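Local coordinates for protein soluble lytic murein transglycosylase (Escherichia coli, PDB 1QSA) that cleaves the glycosidic bonds between N-acetylmuramic acid and N-acetylglucosamine in peptidoglycan, forming 1,6-anhydro-N-acetylmuramic acid ends, at residues Pro353-Gln358 with Thr612-Arg617. Numbering follows the deposited sequence.
Sequences PMVAAQ and TEWGRR
With CG trans to the backbone N in both residues (chi1 -173° in Gln358 and much the same in Trp614), the two side chains reach across from their helices and run antiparallel, one alongside the other. Gln358 stays stretched out after CG and lies flat over one face of the indole. Its CG sits 3.6 Å from the centroid of the Trp614 six-membered ring, only 4° off the normal, a CH-pi contact over the face. Further out, the amide stacks on the ring with the planes 8° apart; CD is 3.5 Å from Trp614 CE3, and NE2 lies 3.6 Å from Trp614 CD2. One turn back, Val355 meets the far rim of the indole: its CG1 comes to 4.2 Å from Trp614 CH2, while its carbonyl O approaches the same carbon at 3.8 Å. The amide is tied down by a hydrogen bond from the backbone N of Met609, in the loop leading into helix 611-615, to Gln358 OE1. The contact joins helix 611-615, close to the C-terminus, to helix 351-359, far back in the sequence. No hydrogen bond links the two segments, so the attraction between them is probably mainly dispersion, with a likely weak contribution from the CG hydrogens and the amide dipole over the indole.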
loop_
_atom_site.group_PDB
_atom_site.type_symbol
_atom_site.label_atom_id
_atom_site.label_comp_id
_atom_site.label_asym_id
_atom_site.label_seq_id
_atom_site.Cartn_x
_atom_site.Cartn_y
_atom_site.Cartn_z
ATOM N N PRO A 353 8.872 -21.649 -2.134
ATOM C CA PRO A 353 8.551 -23.020 -2.537
ATOM C C PRO A 353 9.162 -23.281 -3.926
ATOM O O PRO A 353 9.663 -24.370 -4.199
ATOM C CB PRO A 353 7.022 -22.989 -2.590
ATOM C CG PRO A 353 6.694 -22.161 -1.423
ATOM C CD PRO A 353 7.708 -21.021 -1.481
ATOM N N MET A 354 9.153 -22.268 -4.803
ATOM C CA MET A 354 9.735 -22.421 -6.142
ATOM C C MET A 354 11.272 -22.479 -6.107
ATOM O O MET A 354 11.897 -23.188 -6.908
ATOM C CB MET A 354 9.333 -21.234 -7.032
ATOM C CG MET A 354 7.860 -21.125 -7.360
ATOM S SD MET A 354 7.539 -19.641 -8.365
ATOM C CE MET A 354 5.752 -19.683 -8.409
ATOM N N VAL A 355 11.868 -21.713 -5.196
ATOM C CA VAL A 355 13.312 -21.727 -5.018
ATOM C C VAL A 355 13.698 -23.149 -4.572
ATOM O O VAL A 355 14.663 -23.740 -5.085
ATOM C CB VAL A 355 13.779 -20.745 -3.914
ATOM C CG1 VAL A 355 15.231 -21.027 -3.552
ATOM C CG2 VAL A 355 13.660 -19.289 -4.380
ATOM N N ALA A 356 12.932 -23.679 -3.625
ATOM C CA ALA A 356 13.174 -25.005 -3.065
ATOM C C ALA A 356 13.204 -26.066 -4.151
ATOM O O ALA A 356 14.119 -26.887 -4.185
ATOM C CB ALA A 356 12.134 -25.333 -1.987
ATOM N N ALA A 357 12.223 -26.023 -5.055
ATOM C CA ALA A 357 12.151 -26.971 -6.163
ATOM C C ALA A 357 13.391 -26.862 -7.065
ATOM O O ALA A 357 14.009 -27.878 -7.400
ATOM C CB ALA A 357 10.885 -26.731 -6.968
ATOM N N GLN A 358 13.766 -25.636 -7.446
ATOM C CA GLN A 358 14.938 -25.441 -8.291
ATOM C C GLN A 358 16.227 -25.887 -7.576
ATOM O O GLN A 358 17.094 -26.492 -8.195
ATOM C CB GLN A 358 15.052 -23.979 -8.753
ATOM C CG GLN A 358 16.171 -23.762 -9.780
ATOM C CD GLN A 358 15.945 -22.577 -10.723
ATOM O OE1 GLN A 358 14.971 -21.833 -10.593
ATOM N NE2 GLN A 358 16.867 -22.390 -11.662
ATOM N N THR A 612 21.492 -19.034 -16.121
ATOM C CA THR A 612 22.402 -17.902 -15.960
ATOM C C THR A 612 22.108 -17.101 -14.689
ATOM O O THR A 612 23.021 -16.783 -13.919
ATOM C CB THR A 612 22.390 -17.010 -17.215
ATOM O OG1 THR A 612 22.869 -17.783 -18.331
ATOM C CG2 THR A 612 23.296 -15.803 -17.029
ATOM N N GLU A 613 20.835 -16.821 -14.439
ATOM C CA GLU A 613 20.454 -16.089 -13.234
ATOM C C GLU A 613 20.784 -16.914 -11.990
ATOM O O GLU A 613 21.325 -16.394 -11.003
ATOM C CB GLU A 613 18.950 -15.792 -13.256
ATOM C CG GLU A 613 18.540 -14.745 -14.286
ATOM C CD GLU A 613 17.037 -14.719 -14.537
ATOM O OE1 GLU A 613 16.364 -15.725 -14.252
ATOM O OE2 GLU A 613 16.528 -13.697 -15.041
ATOM N N TRP A 614 20.427 -18.197 -12.031
ATOM C CA TRP A 614 20.644 -19.111 -10.911
ATOM C C TRP A 614 22.112 -19.302 -10.524
ATOM O O TRP A 614 22.428 -19.396 -9.338
ATOM C CB TRP A 614 20.029 -20.481 -11.238
ATOM C CG TRP A 614 20.057 -21.485 -10.105
ATOM C CD1 TRP A 614 20.922 -22.547 -9.951
ATOM C CD2 TRP A 614 19.161 -21.538 -8.990
ATOM N NE1 TRP A 614 20.611 -23.249 -8.808
ATOM C CE2 TRP A 614 19.535 -22.658 -8.199
ATOM C CE3 TRP A 614 18.079 -20.756 -8.582
ATOM C CZ2 TRP A 614 18.858 -23.008 -7.023
ATOM C CZ3 TRP A 614 17.402 -21.105 -7.408
ATOM C CH2 TRP A 614 17.798 -22.225 -6.646
ATOM N N GLY A 615 22.987 -19.329 -11.523
ATOM C CA GLY A 615 24.404 -19.584 -11.276
ATOM C C GLY A 615 25.386 -18.435 -11.177
ATOM O O GLY A 615 26.538 -18.639 -10.802
ATOM N N ARG A 616 24.933 -17.233 -11.505
ATOM C CA ARG A 616 25.754 -16.029 -11.476
ATOM C C ARG A 616 26.236 -15.686 -10.057
ATOM O O ARG A 616 25.617 -16.074 -9.065
ATOM C CB ARG A 616 24.930 -14.862 -12.024
ATOM C CG ARG A 616 25.685 -13.575 -12.092
ATOM C CD ARG A 616 24.767 -12.386 -12.043
ATOM N NE ARG A 616 25.546 -11.213 -11.684
ATOM C CZ ARG A 616 26.064 -10.363 -12.559
ATOM N NH1 ARG A 616 25.823 -10.514 -13.855
ATOM N NH2 ARG A 616 26.779 -9.332 -12.129
ATOM N N ARG A 617 27.371 -14.991 -9.973
ATOM C CA ARG A 617 27.878 -14.515 -8.691
ATOM C C ARG A 617 27.203 -13.146 -8.492
ATOM O O ARG A 617 27.035 -12.387 -9.448
ATOM C CB ARG A 617 29.409 -14.384 -8.718
ATOM C CG ARG A 617 30.141 -15.699 -9.009
ATOM C CD ARG A 617 31.670 -15.552 -8.890
ATOM N NE ARG A 617 32.139 -14.265 -9.403
ATOM C CZ ARG A 617 32.784 -13.356 -8.671
ATOM N NH1 ARG A 617 33.081 -13.601 -7.402
ATOM N NH2 ARG A 617 33.158 -12.206 -9.218
#